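Local atomic coordinates of ribosome-inactivating protein 3 (Zea mays, PDB entry 2PQG), a protein that belongs to the plant ribosome-inactivating protein family, its single chain joining a six-stranded mixed sheet to a largely helical remainder. Residues 23-26 with 27-30; 127-130 with 131-135. One frame throughout, in Å; residues are numbered along the deposited sequence.

Interaction 1: 23-26 with 27-30; sequences RKDV and IKHC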
loop_
_atom_site.group_PDB
_atom_site.type_symbol
_atom_site.label_atom_id
_atom_site.label_comp_id
_atom_site.label_asym_id
_atom_site.label_seq_id
_atom_site.Cartn_x
_atom_site.Cartn_y
_atom_site.Cartn_z
ATOM N N ARG A 23 -1.041 -13.750 1.913
ATOM C CA ARG A 23 -2.088 -13.698 2.918
ATOM C C ARG A 23 -2.002 -14.917 3.820
ATOM O O ARG A 23 -2.267 -14.825 5.015
ATOM C CB ARG A 23 -3.471 -13.648 2.286
ATOM C CG ARG A 23 -3.957 -12.243 2.024
ATOM C CD ARG A 23 -5.380 -12.271 1.553
ATOM N NE ARG A 23 -5.724 -11.048 0.851
ATOM C CZ ARG A 23 -6.589 -10.997 -0.156
ATOM N NH1 ARG A 23 -7.197 -12.104 -0.567
ATOM N NH2 ARG A 23 -6.835 -9.847 -0.767
ATOM N N LYS A 24 -1.632 -16.057 3.240
ATOM C CA LYS A 24 -1.504 -17.306 3.992
ATOM C C LYS A 24 -0.418 -17.223 5.074
ATOM O O LYS A 24 -0.564 -17.802 6.155
ATOM C CB LYS A 24 -1.208 -18.470 3.035
ATOM C CG LYS A 24 -0.878 -19.789 3.727
ATOM C CD LYS A 24 -0.843 -20.960 2.750
ATOM C CE LYS A 24 -0.581 -22.274 3.480
ATOM N NZ LYS A 24 0.645 -22.182 4.319
ATOM N N ASP A 25 0.661 -16.499 4.795
ATOM C CA ASP A 25 1.730 -16.364 5.773
ATOM C C ASP A 25 1.353 -15.352 6.852
ATOM O O ASP A 25 1.798 -15.456 7.995
ATOM C CB ASP A 25 3.020 -15.941 5.073
ATOM C CG ASP A 25 3.473 -16.950 4.024
ATOM O OD1 ASP A 25 4.357 -16.613 3.205
ATOM O OD2 ASP A 25 2.944 -18.087 4.021
ATOM N N VAL A 26 0.530 -14.377 6.478
ATOM C CA VAL A 26 0.069 -13.328 7.391
ATOM C C VAL A 26 -1.012 -13.868 8.322
ATOM O O VAL A 26 -1.049 -13.551 9.509
ATOM C CB VAL A 26 -0.510 -12.119 6.603
ATOM C CG1 VAL A 26 -1.176 -11.131 7.557
ATOM C CG2 VAL A 26 0.599 -11.435 5.818
ATOM N N ILE A 27 -1.899 -14.681 7.764
ATOM C CA ILE A 27 -2.981 -15.287 8.525
ATOM C C ILE A 27 -2.383 -16.222 9.583
ATOM O O ILE A 27 -3.027 -16.527 10.587
ATOM C CB ILE A 27 -3.943 -16.042 7.578
ATOM C CG1 ILE A 27 -4.712 -15.024 6.740
ATOM C CG2 ILE A 27 -4.916 -16.898 8.365
ATOM C CD1 ILE A 27 -5.578 -15.639 5.666
ATOM N N LYS A 28 -1.144 -16.662 9.365
ATOM C CA LYS A 28 -0.492 -17.514 10.346
ATOM C C LYS A 28 -0.369 -16.722 11.632
ATOM O O LYS A 28 -0.417 -17.289 12.717
ATOM C CB LYS A 28 0.897 -17.947 9.878
ATOM C CG LYS A 28 0.905 -19.263 9.118
ATOM C CD LYS A 28 2.280 -19.560 8.542
ATOM C CE LYS A 28 2.188 -20.623 7.467
ATOM N NZ LYS A 28 3.086 -20.308 6.321
ATOM N N HIS A 29 -0.227 -15.406 11.512
ATOM C CA HIS A 29 -0.100 -14.563 12.691
ATOM C C HIS A 29 -1.402 -13.848 13.078
ATOM O O HIS A 29 -1.378 -12.889 13.853
ATOM C CB HIS A 29 1.015 -13.546 12.475
ATOM C CG HIS A 29 2.339 -14.166 12.146
ATOM N ND1 HIS A 29 3.265 -14.516 13.111
ATOM C CD2 HIS A 29 2.891 -14.510 10.959
ATOM C CE1 HIS A 29 4.326 -15.044 12.532
ATOM N NE2 HIS A 29 4.126 -15.054 11.224
ATOM N N CYS A 30 -2.535 -14.313 12.552
ATOM C CA CYS A 30 -3.826 -13.706 12.874
ATOM C C CYS A 30 -4.657 -14.560 13.848
ATOM O O CYS A 30 -4.281 -15.683 14.187
ATOM C CB CYS A 30 -4.625 -13.451 11.592
ATOM S SG CYS A 30 -3.931 -12.159 10.520
#

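Interaction 2: 127-130 with 131-135; sequences EMTR and AVNDL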
loop_
_atom_site.group_PDB
_atom_site.type_symbol
_atom_site.label_atom_id
_atom_site.label_comp_id
_atom_site.label_asym_id
_atom_site.label_seq_id
_atom_site.Cartn_x
_atom_site.Cartn_y
_atom_site.Cartn_z
ATOM N N GLU A 127 3.255 -1.405 -14.559
ATOM C CA GLU A 127 3.249 -0.279 -13.631
ATOM C C GLU A 127 4.090 -0.601 -12.401
ATOM O O GLU A 127 4.757 0.275 -11.853
ATOM C CB GLU A 127 1.818 0.035 -13.183
ATOM C CG GLU A 127 0.872 0.513 -14.281
ATOM C CD GLU A 127 1.137 1.949 -14.705
ATOM O OE1 GLU A 127 1.847 2.678 -13.969
ATOM O OE2 GLU A 127 0.617 2.348 -15.776
ATOM N N MET A 128 4.052 -1.856 -11.961
ATOM C CA MET A 128 4.833 -2.275 -10.800
ATOM C C MET A 128 6.318 -2.435 -11.165
ATOM O O MET A 128 7.201 -2.205 -10.334
ATOM C CB MET A 128 4.294 -3.593 -10.240
ATOM C CG MET A 128 4.951 -4.004 -8.933
ATOM S SD MET A 128 4.338 -5.584 -8.288
ATOM C CE MET A 128 2.789 -5.120 -7.552
ATOM N N THR A 129 6.585 -2.841 -12.405
ATOM C CA THR A 129 7.960 -3.006 -12.884
ATOM C C THR A 129 8.687 -1.653 -12.894
ATOM O O THR A 129 9.808 -1.545 -12.402
ATOM C CB THR A 129 7.991 -3.616 -14.314
ATOM O OG1 THR A 129 7.419 -4.928 -14.279
ATOM C CG2 THR A 129 9.428 -3.713 -14.837
ATOM N N ARG A 130 8.036 -0.625 -13.436
ATOM C CA ARG A 130 8.618 0.708 -13.502
ATOM C C ARG A 130 8.781 1.359 -12.126
ATOM O O ARG A 130 9.747 2.089 -11.880
ATOM C CB ARG A 130 7.772 1.609 -14.406
ATOM C CG ARG A 130 7.796 1.211 -15.868
ATOM C CD ARG A 130 7.336 2.347 -16.761
ATOM N NE ARG A 130 5.898 2.582 -16.680
ATOM C CZ ARG A 130 4.978 1.791 -17.223
ATOM N NH1 ARG A 130 5.346 0.705 -17.892
ATOM N NH2 ARG A 130 3.689 2.088 -17.104
ATOM N N ALA A 131 7.834 1.099 -11.234
ATOM C CA ALA A 131 7.886 1.646 -9.884
ATOM C C ALA A 131 9.093 1.110 -9.123
ATOM O O ALA A 131 9.813 1.869 -8.470
ATOM C CB ALA A 131 6.607 1.306 -9.140
ATOM N N VAL A 132 9.314 -0.200 -9.203
ATOM C CA VAL A 132 10.447 -0.814 -8.524
ATOM C C VAL A 132 11.761 -0.332 -9.139
ATOM O O VAL A 132 12.675 0.079 -8.422
ATOM C CB VAL A 132 10.381 -2.365 -8.592
ATOM C CG1 VAL A 132 11.669 -2.979 -8.037
ATOM C CG2 VAL A 132 9.189 -2.867 -7.789
ATOM N N ASN A 133 11.852 -0.359 -10.463
ATOM C CA ASN A 133 13.073 0.073 -11.124
ATOM C C ASN A 133 13.387 1.524 -10.801
ATOM O O ASN A 133 14.550 1.897 -10.652
ATOM C CB ASN A 133 12.955 -0.145 -12.637
ATOM C CG ASN A 133 13.053 -1.615 -13.019
ATOM O OD1 ASN A 133 12.610 -2.021 -14.093
ATOM N ND2 ASN A 133 13.645 -2.421 -12.134
ATOM N N ASP A 134 12.341 2.330 -10.672
ATOM C CA ASP A 134 12.478 3.747 -10.359
ATOM C C ASP A 134 12.945 3.937 -8.917
ATOM O O ASP A 134 13.938 4.621 -8.665
ATOM C CB ASP A 134 11.130 4.448 -10.542
ATOM C CG ASP A 134 11.269 5.936 -10.791
ATOM O OD1 ASP A 134 12.080 6.594 -10.109
ATOM O OD2 ASP A 134 10.552 6.450 -11.672
ATOM N N LEU A 135 12.220 3.331 -7.977
ATOM C CA LEU A 135 12.546 3.445 -6.556
ATOM C C LEU A 135 13.870 2.782 -6.175
ATOM O O LEU A 135 14.495 3.149 -5.173
ATOM C CB LEU A 135 11.399 2.878 -5.706
ATOM C CG LEU A 135 10.101 3.687 -5.792
ATOM C CD1 LEU A 135 8.997 2.963 -5.036
ATOM C CD2 LEU A 135 10.323 5.100 -5.227
#

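Interaction 1: 23-26 with 27-30
The last turn of helix 15-27 passes into a type I beta turn, Ile27 to Cys30, and Asp25 and Lys28 meet over this junction. A regular helical bond, from Ile27 N to Arg23 O at 2.8 Å, still holds the start of the turn. Beyond it the pattern slackens: Lys28 N makes weak bonds to both Lys24 O and Asp25 O. His29 N then reaches back three residues to Val26 O (2.9 Å), arriving well above the carbonyl plane, 57° out of it. Asp25 and Lys28 run side by side in the same direction and end in a weak salt bridge, OD2 to NZ, 3.2 Å long. Lys24, bent at its last torsion (chi4 -54°), brings its NZ to 3.7 Å from Lys28 NZ. The His29 ring turns its edge to the backbone, with CD2 3.3 Å from Asp25 O, and also meets the ring of Phe2 at a shallow angle. Arg23 leads the other way, its guanidinium bonded to Gly187 O, Leu188 O and Ser194 OG. Asp25 OD1 lies close to the carboxylate of Glu4, and the lysines probably temper this crowding of negative charge while repelling each other.

Interaction 2: 127-130 with 131-135
Asn133 packs against Thr129 one turn earlier on helix 125-135, and four successive backbone bonds join 127-130 to 131-134. Ala131 N, Val132 N, Asn133 N and Asp134 N each donate to the carbonyl four residues back, those of Glu127, Met128, Thr129 and Arg130; the bond from Asn133 N to Thr129 O, 3.1 Å, is the straightest, 167° at its hydrogen. The side chains of Thr129 and Asn133 lie alongside each other, pointing the same way. Thr129 CG2, anti to its own N, comes 3.7 Å from Asn133 OD1, while OG1 lies beside that N (chi1 -63°) and bonds back to Arg125 O. Asn133 OD1 and Thr129 O, two acceptors, stand 3.3 Å apart; Asn133 ND2 donates to Thr58 OG1, tying the helix to the loop after strand 51-57. Val132 sets CG2 3.3 Å from Met128 O. Arg130 bends at chi3 (-73°), bringing one guanidinium face near Glu127 CA, which lies off toward its rim, and forming a salt bridge from NH2 to Glu127 OE2, 3.4 Å; Glu127 OE1 has a long, weak ion pair with Lys179. Met128 and Leu135 pack on helix 171-189. The main-chain N-H groups of 131-135 are therefore all used within the helix, while the Asn133 amide carries a hydrogen bond to another part of the fold and the Glu127 carboxylate a weaker ionic link.

Both interactions are local, and they follow one another in the chain: interaction 1 closes helix 15-27, whereas interaction 2 takes up all but the first two residues of helix 125-135. Their centres are 26 Å apart and their nearest atoms about 13 Å, so they do not touch. Helix 171-189 connects them indirectly: Arg23 bonds to Gly187 and Leu188 near its end, while Met128 and Leu135 pack against Leu180, Met183 and Leu177 farther back along it. Interaction 1 is the more peripheral, about 17 Å from the centre of the chain to its own centre, against about 14 Å for the partly buried interaction 2.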